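Local coordinates for protein glutathione S-transferase (PDB 4IKH) that probably acts as a glutathione transferase and binds two glutathione molecules lying next to each other in the active-site cleft, at residues N32-K35 / V36-M39; L121-M125 / G126-P130; I183-I186 / A187-W191; R193-I196 / G197-A201. One frame throughout, in Å; residues are numbered along the deposited sequence.

Contact 1 (N32-K35 / V36-M39); sequences NGVK and VSIM. With GSH (glutathione), chain B; GSH (glutathione), chain D.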
loop_
_atom_site.group_PDB
_atom_site.type_symbol
_atom_site.label_atom_id
_atom_site.label_comp_id
_atom_site.label_asym_id
_atom_site.label_seq_id
_atom_site.Cartn_x
_atom_site.Cartn_y
_atom_site.Cartn_z
ATOM N N ASN A 32 6.900 5.747 -8.966
ATOM C CA ASN A 32 7.269 4.664 -8.052
ATOM C C ASN A 32 8.763 4.356 -8.069
ATOM O O ASN A 32 9.340 4.010 -7.034
ATOM C CB ASN A 32 6.447 3.399 -8.323
ATOM C CG ASN A 32 4.982 3.586 -8.001
ATOM O OD1 ASN A 32 4.624 4.099 -6.935
ATOM N ND2 ASN A 32 4.118 3.179 -8.928
ATOM N N GLY A 33 9.392 4.497 -9.233
ATOM C CA GLY A 33 10.819 4.257 -9.340
ATOM C C GLY A 33 11.663 5.313 -8.644
ATOM O O GLY A 33 12.591 4.991 -7.893
ATOM N N VAL A 34 11.348 6.581 -8.882
ATOM C CA VAL A 34 12.133 7.648 -8.274
ATOM C C VAL A 34 12.025 7.643 -6.749
ATOM O O VAL A 34 12.869 8.230 -6.077
ATOM C CB VAL A 34 11.799 9.047 -8.849
ATOM C CG1 VAL A 34 11.956 9.053 -10.363
ATOM C CG2 VAL A 34 10.399 9.475 -8.458
ATOM N N LYS A 35 11.006 6.979 -6.200
ATOM C CA LYS A 35 10.901 6.848 -4.747
ATOM C C LYS A 35 12.185 6.238 -4.198
ATOM O O LYS A 35 12.746 6.712 -3.202
ATOM C CB LYS A 35 9.728 5.941 -4.349
ATOM C CG LYS A 35 8.308 6.494 -4.556
ATOM C CD LYS A 35 7.300 5.401 -4.071
ATOM C CE LYS A 35 5.850 5.735 -4.379
ATOM N NZ LYS A 35 4.970 4.534 -4.146
ATOM N N VAL A 36 12.638 5.177 -4.864
ATOM C CA VAL A 36 13.768 4.380 -4.402
ATOM C C VAL A 36 15.129 5.009 -4.738
ATOM O O VAL A 36 16.050 4.969 -3.921
ATOM C CB VAL A 36 13.678 2.942 -4.960
ATOM C CG1 VAL A 36 14.913 2.141 -4.603
ATOM C CG2 VAL A 36 12.423 2.253 -4.424
ATOM N N SER A 37 15.258 5.592 -5.929
ATOM C CA SER A 37 16.502 6.270 -6.302
ATOM C C SER A 37 16.701 7.516 -5.458
ATOM O O SER A 37 17.821 7.823 -5.053
ATOM C CB SER A 37 16.538 6.614 -7.793
ATOM O OG SER A 37 15.354 7.269 -8.202
ATOM N N ILE A 38 15.614 8.233 -5.187
ATOM C CA ILE A 38 15.684 9.363 -4.265
ATOM C C ILE A 38 16.101 8.886 -2.879
ATOM O O ILE A 38 16.967 9.489 -2.252
ATOM C CB ILE A 38 14.350 10.119 -4.187
ATOM C CG1 ILE A 38 14.177 11.003 -5.420
ATOM C CG2 ILE A 38 14.266 10.951 -2.915
ATOM C CD1 ILE A 38 12.879 11.763 -5.441
HETATM N N MSE A 39 15.502 7.787 -2.421
HETATM C CA MSE A 39 15.834 7.218 -1.121
HETATM C C MSE A 39 17.327 6.927 -0.997
HETATM O O MSE A 39 17.970 7.300 -0.009
HETATM C CB MSE A 39 15.046 5.929 -0.889
HETATM C CG MSE A 39 15.320 5.282 0.452
HETATM SE SE MSE A 39 14.933 6.509 1.916
HETATM C CE MSE A 39 15.310 5.331 3.421
HETATM N N1 GSH B . 2.790 -0.941 -5.834
HETATM C CA1 GSH B . 3.895 -0.947 -6.727
HETATM C C1 GSH B . 5.069 -0.236 -6.118
HETATM O O11 GSH B . 4.874 0.727 -5.324
HETATM O O12 GSH B . 6.265 -0.586 -6.391
HETATM C CB1 GSH B . 3.520 -0.249 -7.991
HETATM C CG1 GSH B . 4.704 -0.339 -8.955
HETATM C CD1 GSH B . 4.317 0.153 -10.329
HETATM O OE1 GSH B . 3.173 0.470 -10.573
HETATM N N2 GSH B . 5.335 0.260 -11.369
HETATM C CA2 GSH B . 4.976 0.723 -12.670
HETATM C C2 GSH B . 5.361 -0.396 -13.620
HETATM O O2 GSH B . 6.392 -1.039 -13.397
HETATM C CB2 GSH B . 5.745 1.958 -13.029
HETATM S SG2 GSH B . 5.451 3.293 -11.885
HETATM N N3 GSH B . 4.554 -0.731 -14.778
HETATM C CA3 GSH B . 4.982 -1.801 -15.657
HETATM C C3 GSH B . 3.804 -2.623 -16.055
HETATM O O31 GSH B . 2.752 -2.599 -15.362
HETATM O O32 GSH B . 3.873 -3.341 -17.086
HETATM N N1 GSH D . -0.096 -0.482 -18.132
HETATM C CA1 GSH D . -0.613 -0.689 -16.831
HETATM C C1 GSH D . -1.873 0.094 -16.637
HETATM O O11 GSH D . -2.535 0.501 -17.639
HETATM O O12 GSH D . -2.285 0.351 -15.464
HETATM C CB1 GSH D . 0.409 -0.246 -15.839
HETATM C CG1 GSH D . 0.774 1.231 -16.031
HETATM C CD1 GSH D . 1.414 1.650 -14.726
HETATM O OE1 GSH D . 2.088 0.832 -14.132
HETATM N N2 GSH D . 1.211 2.991 -14.163
HETATM C CA2 GSH D . 1.826 3.331 -12.910
HETATM C C2 GSH D . 0.795 3.226 -11.792
HETATM O O2 GSH D . -0.382 3.569 -11.998
HETATM C CB2 GSH D . 2.361 4.726 -12.958
HETATM S SG2 GSH D . 3.669 4.866 -14.143
HETATM N N3 GSH D . 1.139 2.731 -10.462
HETATM C CA3 GSH D . 0.089 2.665 -9.444
HETATM C C3 GSH D . 0.640 2.651 -8.046
HETATM O O31 GSH D . 1.785 3.089 -7.789
HETATM O O32 GSH D . -0.047 2.198 -7.102
#

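Contact 2 (L121-M125 / G126-P130); sequences LMFQM and GGIGP. With GSH (glutathione), chain D; GSH (glutathione), chain B.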
loop_
_atom_site.group_PDB
_atom_site.type_symbol
_atom_site.label_atom_id
_atom_site.label_comp_id
_atom_site.label_asym_id
_atom_site.label_seq_id
_atom_site.Cartn_x
_atom_site.Cartn_y
_atom_site.Cartn_z
ATOM N N LEU A 121 2.741 6.336 4.855
ATOM C CA LEU A 121 3.282 5.577 3.726
ATOM C C LEU A 121 2.211 4.663 3.132
ATOM O O LEU A 121 2.091 4.545 1.908
ATOM C CB LEU A 121 4.515 4.765 4.142
ATOM C CG LEU A 121 5.017 3.712 3.139
ATOM C CD1 LEU A 121 5.604 4.329 1.883
ATOM C CD2 LEU A 121 6.031 2.769 3.797
HETATM N N MSE A 122 1.414 4.031 3.992
HETATM C CA MSE A 122 0.312 3.188 3.510
HETATM C C MSE A 122 -0.750 4.021 2.798
HETATM O O MSE A 122 -1.296 3.600 1.783
HETATM C CB MSE A 122 -0.319 2.410 4.659
HETATM C CG MSE A 122 0.598 1.388 5.249
HETATM SE SE MSE A 122 1.132 0.071 3.898
HETATM C CE MSE A 122 2.028 -1.103 5.156
ATOM N N PHE A 123 -1.042 5.203 3.335
ATOM C CA PHE A 123 -1.938 6.158 2.681
ATOM C C PHE A 123 -1.510 6.423 1.241
ATOM O O PHE A 123 -2.349 6.504 0.342
ATOM C CB PHE A 123 -1.978 7.460 3.489
ATOM C CG PHE A 123 -2.722 8.587 2.820
ATOM C CD1 PHE A 123 -4.108 8.645 2.865
ATOM C CD2 PHE A 123 -2.030 9.615 2.189
ATOM C CE1 PHE A 123 -4.801 9.705 2.278
ATOM C CE2 PHE A 123 -2.708 10.679 1.589
ATOM C CZ PHE A 123 -4.096 10.717 1.625
ATOM N N GLN A 124 -0.205 6.560 1.020
ATOM C CA GLN A 124 0.316 6.748 -0.331
ATOM C C GLN A 124 0.196 5.438 -1.145
ATOM O O GLN A 124 -0.287 5.442 -2.274
ATOM C CB GLN A 124 1.785 7.157 -0.262
ATOM C CG GLN A 124 2.383 7.530 -1.622
ATOM C CD GLN A 124 2.751 6.319 -2.477
ATOM O OE1 GLN A 124 3.415 5.387 -2.015
ATOM N NE2 GLN A 124 2.317 6.331 -3.736
HETATM N N MSE A 125 0.673 4.338 -0.567
HETATM C CA MSE A 125 0.675 3.033 -1.240
HETATM C C MSE A 125 -0.697 2.577 -1.707
HETATM O O MSE A 125 -0.835 2.042 -2.815
HETATM C CB MSE A 125 1.296 1.974 -0.323
HETATM C CG MSE A 125 2.829 2.128 -0.176
HETATM SE SE MSE A 125 3.728 1.941 -1.926
HETATM C CE MSE A 125 3.294 -0.012 -2.211
ATOM N N GLY A 126 -1.709 2.757 -0.861
ATOM C CA GLY A 126 -3.043 2.260 -1.167
ATOM C C GLY A 126 -3.994 3.306 -1.698
ATOM O O GLY A 126 -5.098 2.986 -2.120
ATOM N N GLY A 127 -3.579 4.566 -1.692
ATOM C CA GLY A 127 -4.495 5.614 -2.106
ATOM C C GLY A 127 -3.915 6.488 -3.186
ATOM O O GLY A 127 -4.376 6.455 -4.326
ATOM N N ILE A 128 -2.902 7.272 -2.828
ATOM C CA ILE A 128 -2.299 8.222 -3.761
ATOM C C ILE A 128 -1.806 7.538 -5.041
ATOM O O ILE A 128 -2.214 7.894 -6.151
ATOM C CB ILE A 128 -1.096 8.944 -3.127
ATOM C CG1 ILE A 128 -1.521 9.770 -1.902
ATOM C CG2 ILE A 128 -0.389 9.813 -4.170
ATOM C CD1 ILE A 128 -2.295 11.019 -2.220
ATOM N N GLY A 129 -0.906 6.573 -4.882
ATOM C CA GLY A 129 -0.343 5.901 -6.039
ATOM C C GLY A 129 -1.397 5.323 -6.960
ATOM O O GLY A 129 -1.456 5.684 -8.136
ATOM N N PRO A 130 -2.239 4.413 -6.442
ATOM C CA PRO A 130 -3.187 3.727 -7.336
ATOM C C PRO A 130 -4.212 4.667 -7.958
ATOM O O PRO A 130 -4.590 4.488 -9.127
ATOM C CB PRO A 130 -3.905 2.741 -6.405
ATOM C CG PRO A 130 -2.914 2.456 -5.322
ATOM C CD PRO A 130 -2.230 3.823 -5.095
HETATM N N1 GSH D . -0.096 -0.482 -18.132
HETATM C CA1 GSH D . -0.613 -0.689 -16.831
HETATM C C1 GSH D . -1.873 0.094 -16.637
HETATM O O11 GSH D . -2.535 0.501 -17.639
HETATM O O12 GSH D . -2.285 0.351 -15.464
HETATM C CB1 GSH D . 0.409 -0.246 -15.839
HETATM C CG1 GSH D . 0.774 1.231 -16.031
HETATM C CD1 GSH D . 1.414 1.650 -14.726
HETATM O OE1 GSH D . 2.088 0.832 -14.132
HETATM N N2 GSH D . 1.211 2.991 -14.163
HETATM C CA2 GSH D . 1.826 3.331 -12.910
HETATM C C2 GSH D . 0.795 3.226 -11.792
HETATM O O2 GSH D . -0.382 3.569 -11.998
HETATM C CB2 GSH D . 2.361 4.726 -12.958
HETATM S SG2 GSH D . 3.669 4.866 -14.143
HETATM N N3 GSH D . 1.139 2.731 -10.462
HETATM C CA3 GSH D . 0.089 2.665 -9.444
HETATM C C3 GSH D . 0.640 2.651 -8.046
HETATM O O31 GSH D . 1.785 3.089 -7.789
HETATM O O32 GSH D . -0.047 2.198 -7.102
HETATM N N1 GSH B . 2.790 -0.941 -5.834
HETATM C CA1 GSH B . 3.895 -0.947 -6.727
HETATM C C1 GSH B . 5.069 -0.236 -6.118
HETATM O O11 GSH B . 4.874 0.727 -5.324
HETATM O O12 GSH B . 6.265 -0.586 -6.391
HETATM C CB1 GSH B . 3.520 -0.249 -7.991
HETATM C CG1 GSH B . 4.704 -0.339 -8.955
HETATM C CD1 GSH B . 4.317 0.153 -10.329
HETATM O OE1 GSH B . 3.173 0.470 -10.573
HETATM N N2 GSH B . 5.335 0.260 -11.369
HETATM C CA2 GSH B . 4.976 0.723 -12.670
HETATM C C2 GSH B . 5.361 -0.396 -13.620
HETATM O O2 GSH B . 6.392 -1.039 -13.397
HETATM C CB2 GSH B . 5.745 1.958 -13.029
HETATM S SG2 GSH B . 5.451 3.293 -11.885
HETATM N N3 GSH B . 4.554 -0.731 -14.778
HETATM C CA3 GSH B . 4.982 -1.801 -15.657
HETATM C C3 GSH B . 3.804 -2.623 -16.055
HETATM O O31 GSH B . 2.752 -2.599 -15.362
HETATM O O32 GSH B . 3.873 -3.341 -17.086
#

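Contact 3 (I183-I186 / A187-W191); sequences IADI and ATFPW. With GSH (glutathione), chain D.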
loop_
_atom_site.group_PDB
_atom_site.type_symbol
_atom_site.label_atom_id
_atom_site.label_comp_id
_atom_site.label_asym_id
_atom_site.label_seq_id
_atom_site.Cartn_x
_atom_site.Cartn_y
_atom_site.Cartn_z
ATOM N N ILE A 183 10.472 8.869 5.055
ATOM C CA ILE A 183 10.116 8.064 3.879
ATOM C C ILE A 183 8.707 8.364 3.371
ATOM O O ILE A 183 8.411 8.155 2.201
ATOM C CB ILE A 183 10.280 6.516 4.099
ATOM C CG1 ILE A 183 9.543 6.025 5.352
ATOM C CG2 ILE A 183 11.751 6.130 4.149
ATOM C CD1 ILE A 183 9.504 4.463 5.450
ATOM N N ALA A 184 7.836 8.865 4.242
ATOM C CA ALA A 184 6.488 9.254 3.815
ATOM C C ALA A 184 6.525 10.352 2.749
ATOM O O ALA A 184 5.741 10.321 1.787
ATOM C CB ALA A 184 5.649 9.691 5.008
ATOM N N ASP A 185 7.418 11.334 2.918
ATOM C CA ASP A 185 7.547 12.396 1.924
ATOM C C ASP A 185 8.110 11.837 0.632
ATOM O O ASP A 185 7.634 12.153 -0.458
ATOM C CB ASP A 185 8.449 13.514 2.458
ATOM C CG ASP A 185 7.966 14.037 3.779
ATOM O OD1 ASP A 185 6.888 14.669 3.791
ATOM O OD2 ASP A 185 8.628 13.783 4.807
ATOM N N ILE A 186 9.118 10.981 0.767
ATOM C CA ILE A 186 9.794 10.391 -0.380
ATOM C C ILE A 186 8.832 9.546 -1.219
ATOM O O ILE A 186 8.950 9.487 -2.442
ATOM C CB ILE A 186 10.998 9.550 0.088
ATOM C CG1 ILE A 186 12.027 10.460 0.758
ATOM C CG2 ILE A 186 11.631 8.793 -1.066
ATOM C CD1 ILE A 186 13.256 9.730 1.264
ATOM N N ALA A 187 7.866 8.910 -0.560
ATOM C CA ALA A 187 6.870 8.102 -1.266
ATOM C C ALA A 187 5.760 8.952 -1.890
ATOM O O ALA A 187 5.214 8.612 -2.947
ATOM C CB ALA A 187 6.275 7.064 -0.324
ATOM N N THR A 188 5.427 10.063 -1.243
ATOM C CA THR A 188 4.250 10.834 -1.638
ATOM C C THR A 188 4.515 11.858 -2.746
ATOM O O THR A 188 3.817 11.867 -3.760
ATOM C CB THR A 188 3.595 11.501 -0.403
ATOM O OG1 THR A 188 3.288 10.491 0.572
ATOM C CG2 THR A 188 2.316 12.230 -0.790
ATOM N N PHE A 189 5.507 12.725 -2.563
ATOM C CA PHE A 189 5.700 13.830 -3.509
ATOM C C PHE A 189 6.106 13.514 -4.970
ATOM O O PHE A 189 5.746 14.269 -5.869
ATOM C CB PHE A 189 6.513 14.965 -2.861
ATOM C CG PHE A 189 5.818 15.538 -1.668
ATOM C CD1 PHE A 189 4.772 16.431 -1.842
ATOM C CD2 PHE A 189 6.132 15.112 -0.384
ATOM C CE1 PHE A 189 4.079 16.920 -0.759
ATOM C CE2 PHE A 189 5.443 15.591 0.698
ATOM C CZ PHE A 189 4.414 16.500 0.509
ATOM N N PRO A 190 6.820 12.398 -5.223
ATOM C CA PRO A 190 7.047 12.064 -6.635
ATOM C C PRO A 190 5.741 11.824 -7.389
ATOM O O PRO A 190 5.683 12.062 -8.602
ATOM C CB PRO A 190 7.825 10.751 -6.552
ATOM C CG PRO A 190 8.575 10.862 -5.281
ATOM C CD PRO A 190 7.612 11.530 -4.333
ATOM N N TRP A 191 4.711 11.356 -6.686
ATOM C CA TRP A 191 3.407 11.140 -7.317
ATOM C C TRP A 191 2.640 12.442 -7.556
ATOM O O TRP A 191 1.985 12.602 -8.586
ATOM C CB TRP A 191 2.557 10.177 -6.493
ATOM C CG TRP A 191 2.646 8.750 -6.990
ATOM C CD1 TRP A 191 3.310 7.708 -6.402
ATOM C CD2 TRP A 191 2.067 8.230 -8.191
ATOM N NE1 TRP A 191 3.166 6.567 -7.162
ATOM C CE2 TRP A 191 2.406 6.861 -8.263
ATOM C CE3 TRP A 191 1.289 8.787 -9.213
ATOM C CZ2 TRP A 191 1.996 6.044 -9.317
ATOM C CZ3 TRP A 191 0.881 7.978 -10.255
ATOM C CH2 TRP A 191 1.232 6.616 -10.297
HETATM N N1 GSH D . -0.096 -0.482 -18.132
HETATM C CA1 GSH D . -0.613 -0.689 -16.831
HETATM C C1 GSH D . -1.873 0.094 -16.637
HETATM O O11 GSH D . -2.535 0.501 -17.639
HETATM O O12 GSH D . -2.285 0.351 -15.464
HETATM C CB1 GSH D . 0.409 -0.246 -15.839
HETATM C CG1 GSH D . 0.774 1.231 -16.031
HETATM C CD1 GSH D . 1.414 1.650 -14.726
HETATM O OE1 GSH D . 2.088 0.832 -14.132
HETATM N N2 GSH D . 1.211 2.991 -14.163
HETATM C CA2 GSH D . 1.826 3.331 -12.910
HETATM C C2 GSH D . 0.795 3.226 -11.792
HETATM O O2 GSH D . -0.382 3.569 -11.998
HETATM C CB2 GSH D . 2.361 4.726 -12.958
HETATM S SG2 GSH D . 3.669 4.866 -14.143
HETATM N N3 GSH D . 1.139 2.731 -10.462
HETATM C CA3 GSH D . 0.089 2.665 -9.444
HETATM C C3 GSH D . 0.640 2.651 -8.046
HETATM O O31 GSH D . 1.785 3.089 -7.789
HETATM O O32 GSH D . -0.047 2.198 -7.102
#

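Contact 4 (R193-I196 / G197-A201); sequences RNLI and GFYEA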
loop_
_atom_site.group_PDB
_atom_site.type_symbol
_atom_site.label_atom_id
_atom_site.label_comp_id
_atom_site.label_asym_id
_atom_site.label_seq_id
_atom_site.Cartn_x
_atom_site.Cartn_y
_atom_site.Cartn_z
ATOM N N ARG A 193 4.050 15.331 -7.969
ATOM C CA ARG A 193 4.808 15.872 -9.098
ATOM C C ARG A 193 4.358 15.275 -10.432
ATOM O O ARG A 193 4.179 15.977 -11.419
ATOM C CB ARG A 193 6.298 15.588 -8.896
ATOM C CG ARG A 193 7.180 15.987 -10.071
ATOM C CD ARG A 193 8.645 15.751 -9.742
ATOM N NE ARG A 193 9.524 16.130 -10.845
ATOM C CZ ARG A 193 9.889 15.306 -11.821
ATOM N NH1 ARG A 193 9.449 14.059 -11.844
ATOM N NH2 ARG A 193 10.696 15.731 -12.778
ATOM N N ASN A 194 4.167 13.965 -10.462
ATOM C CA ASN A 194 3.844 13.310 -11.714
ATOM C C ASN A 194 2.419 13.649 -12.158
ATOM O O ASN A 194 2.164 13.838 -13.343
ATOM C CB ASN A 194 4.045 11.798 -11.571
ATOM C CG ASN A 194 3.767 11.042 -12.860
ATOM O OD1 ASN A 194 4.585 11.032 -13.784
ATOM N ND2 ASN A 194 2.615 10.389 -12.919
ATOM N N LEU A 195 1.497 13.738 -11.203
ATOM C CA LEU A 195 0.105 14.068 -11.514
ATOM C C LEU A 195 -0.001 15.395 -12.266
ATOM O O LEU A 195 -0.729 15.510 -13.265
ATOM C CB LEU A 195 -0.719 14.147 -10.224
ATOM C CG LEU A 195 -2.224 14.391 -10.376
ATOM C CD1 LEU A 195 -2.890 13.163 -11.001
ATOM C CD2 LEU A 195 -2.873 14.720 -9.037
ATOM N N ILE A 196 0.738 16.395 -11.790
ATOM C CA ILE A 196 0.642 17.745 -12.352
ATOM C C ILE A 196 1.662 18.028 -13.459
ATOM O O ILE A 196 1.532 19.013 -14.188
ATOM C CB ILE A 196 0.735 18.835 -11.252
ATOM C CG1 ILE A 196 2.129 18.888 -10.633
ATOM C CG2 ILE A 196 -0.307 18.592 -10.162
ATOM C CD1 ILE A 196 2.202 19.843 -9.441
ATOM N N GLY A 197 2.677 17.179 -13.575
ATOM C CA GLY A 197 3.615 17.280 -14.678
ATOM C C GLY A 197 3.233 16.340 -15.815
ATOM O O GLY A 197 2.443 16.701 -16.693
ATOM N N PHE A 198 3.777 15.124 -15.788
ATOM C CA PHE A 198 3.610 14.169 -16.890
ATOM C C PHE A 198 2.146 13.879 -17.245
ATOM O O PHE A 198 1.787 13.775 -18.423
ATOM C CB PHE A 198 4.340 12.861 -16.554
ATOM C CG PHE A 198 4.424 11.890 -17.703
ATOM C CD1 PHE A 198 4.937 12.286 -18.933
ATOM C CD2 PHE A 198 4.024 10.570 -17.544
ATOM C CE1 PHE A 198 5.027 11.395 -19.988
ATOM C CE2 PHE A 198 4.111 9.666 -18.599
ATOM C CZ PHE A 198 4.615 10.083 -19.822
ATOM N N TYR A 199 1.310 13.740 -16.220
ATOM C CA TYR A 199 -0.104 13.424 -16.408
ATOM C C TYR A 199 -0.937 14.637 -16.830
ATOM O O TYR A 199 -2.089 14.482 -17.251
ATOM C CB TYR A 199 -0.683 12.821 -15.131
ATOM C CG TYR A 199 -0.306 11.378 -14.893
ATOM C CD1 TYR A 199 0.496 10.687 -15.795
ATOM C CD2 TYR A 199 -0.772 10.695 -13.774
ATOM C CE1 TYR A 199 0.832 9.368 -15.584
ATOM C CE2 TYR A 199 -0.441 9.368 -13.556
ATOM C CZ TYR A 199 0.359 8.709 -14.465
ATOM O OH TYR A 199 0.690 7.380 -14.254
ATOM N N GLU A 200 -0.362 15.834 -16.705
ATOM C CA GLU A 200 -1.024 17.070 -17.133
ATOM C C GLU A 200 -2.388 17.308 -16.471
ATOM O O GLU A 200 -3.285 17.900 -17.076
ATOM C CB GLU A 200 -1.164 17.100 -18.663
ATOM C CG GLU A 200 0.165 17.064 -19.418
ATOM C CD GLU A 200 -0.011 17.030 -20.929
ATOM O OE1 GLU A 200 -0.956 16.369 -21.414
ATOM O OE2 GLU A 200 0.798 17.667 -21.635
ATOM N N ALA A 201 -2.529 16.874 -15.222
ATOM C CA ALA A 201 -3.814 16.930 -14.530
ATOM C C ALA A 201 -3.858 18.013 -13.458
ATOM O O ALA A 201 -4.754 18.011 -12.601
ATOM C CB ALA A 201 -4.130 15.570 -13.914
#

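Contact 1 (N32-K35 / V36-M39)
Val36, Ile38 and Met39 turn their amides back to the carbonyls of Gly33, Val34 and Lys35, the straightest of these bonds being Ile38 N to Val34 O at 2.9 Å. This is one stretch of helix 31-43, the connecting helix of the beta-alpha-beta unit formed with strands 23-27 and 47-51 in the thioredoxin-like domain. At Gly33 O the turn is tighter: Val36 N bonds three residues back, as in a 3-10 turn, while the bond from Ser37 N is long and weak. Ile38 lays CB and CG1 against Val34 O, CG1 held anti to its own carbonyl carbon (chi1 -77°). Ser37 puts OG 3.2 Å from Val34 CA, but its hydroxyl is bonded to Gly229 O, near the end of the chain. Selenomethionine Met39 leads away to helices 92-103 and 183-196. The polar business is at the front of the helix. Lys35 runs out fully extended beyond CG, back past its own turn, and its NZ reaches Asn32 OD1 at 2.8 Å; Gln124 and Ser92 are bonded to the same ammonium, so three oxygens grip it. Asn32 OD1 also accepts from Trp191 NE1, and with two donors on the oxygen the amide is fixed in its rotation, the NH2 facing the ligands. The nearby ammonium would probably polarise that amide and make its N-H groups better donors. Asn32 ND2 then gives a bond of 2.6 Å to the glycine carboxylate O31 of the chain D glutathione, and the same ND2 lies 3.2 Å from the sulfur SG2 of the chain B glutathione.

Contact 2 (L121-M125 / G126-P130)
A wider, pi-type turn interrupts helix 111-140 where Phe123, Gln124 and Met125 meet Ile128, Gly129 and Pro130, and this bulge faces the glutathione cleft. Regular helix ends with Gly126 N on Met122 O (2.8 Å). The next bonds skip one residue further: Gly129 N reaches Gln124 O at 2.9 Å, and Ile128 N makes a weak bond to Phe123 O. Glycines suit the turn, since a beta carbon on Gly127 would run into Phe123 O. Toward helix 150-170, Phe123 CE2 rests 3.8 Å from Ile128 CG1, the two side chains crossing at a slant; Leu162 of that helix packs on both, and Asn70 of the second subunit touches Phe123. Gln124 bends at chi2 (-79°), which brings NE2 back beside Gly129, 3.5 Å from its CA, while OE1 accepts a hydrogen bond from Lys35 NZ. Selenomethionine Met125, folded at chi2 and chi3, sets CE 3.6 Å from O11 of the chain B glutathione. Pro130 lies where the chain can give no N-H: its CD packs 3.2 Å from Met125 O, and its CG sits 3.4 Å from the glycine carboxylate O32 of the chain D glutathione. Were an alanine to replace Pro130, CG and CD would be gone, and Met125 O and that carboxylate would probably lose the hydrocarbon wall both now touch. Because the proline nitrogen carries no hydrogen, the carboxylate gets close contact here but no bond from this nitrogen, and its hydrogen bonding comes at least in part from Asn32.

Contact 3 (I183-I186 / A187-W191)
Backbone bonds first: Ala187 N returns to Ile183 O at 2.9 Å and Phe189 N to Asp185 O at 3.0 Å, the latter nearly straight. Thr188 N manages just weak bonds, shared between Ala184 O and Asp185 O. Its hydroxyl makes up for this: with chi1 at -56°, OG1 lies beside its own backbone N and donates to Ala184 O at 2.7 Å, so one carbonyl is held by both the amide and the side chain of the same threonine. Pro190 cannot donate, and the helix is kinked here; its CD sits 3.1 Å from Ile186 O instead. Among the non-bonded contacts, Asp185 and Phe189 lie alongside each other with carboxylate and ring planes only 16° apart. Asp185 CB meets the ring edge, OD1 is 3.5 Å from CE2, and CD2 nestles close to Asp185 O. Val216 and Leu217 of helix 211-220 also pack on Phe189. Ligand contact falls to Trp191, which brings CZ2 to 3.3 Å from the glycine carboxylate O31 of the chain D glutathione, with the ligand's C2 at the ring edge. Asp185 is more than a neighbour of the ring: OD2 accepts from Thr182 N and OD1 from Ile176 N, while Thr182 OG1 takes the N-H of Ala184. This Thr-x-x-Asp start, with Tyr181 packed on Ile186, is the N-capping box and hydrophobic staple characteristic of the GST C-terminal domain.

Contact 4 (R193-I196 / G197-A201)
Asn194 swings CG anti to its backbone N (chi1 -178°), and Tyr199 keeps CG beside its own N (chi1 -77°), two turns of the side chains that bring amide and phenol together just past the helix end. ND2 stands over the centre of the Tyr199 ring, 3.1 Å above its plane, with the two planes 71° apart: an amino-aromatic contact that points the NH2 end at the ring face. OD1 turns the other way, 3.3 Å from Phe198 CB. Helix 183-196 runs out here into a type I beta turn, Gly197 to Glu200, closed by Glu200 N on Gly197 O; the turn places Tyr199 in the pocket of the second glutathione. Gly197 N still bonds Arg193 O in helical fashion. Beyond it the spacing widens: Tyr199 N meets Asn194 O at 3.0 Å, and Ala201 N meets Leu195 O at 3.0 Å. If an alanine stood at Tyr199, Asn194 ND2 would probably lose its seat on the ring and be set free to turn, and the pocket would lose part of its wall. Leu195 CD1 rests on Ala201 CB at 4.0 Å, with Val135 of helix 111-140 packed against both residues.

Each contact is a local turn in one continuous segment, and the four follow in series with none nested or crossed. Contact 1 closes its turn in the thioredoxin-like N-terminal domain, at the front of helix 31-43. Contact 2 follows midway along helix 111-140, facing the second subunit. Helix 183-196 carries contact 3 at its start and contact 4 where it ends in the loop. Tertiary packing joins them: 32-39 meets both 121-130 and 183-191, so the two domains are tied across the cleft, and Leu121 CD1 sits 3.6 Å from Ala187 CB. Contact 4 touches only contact 3, through the Trp191 and Tyr199 rings.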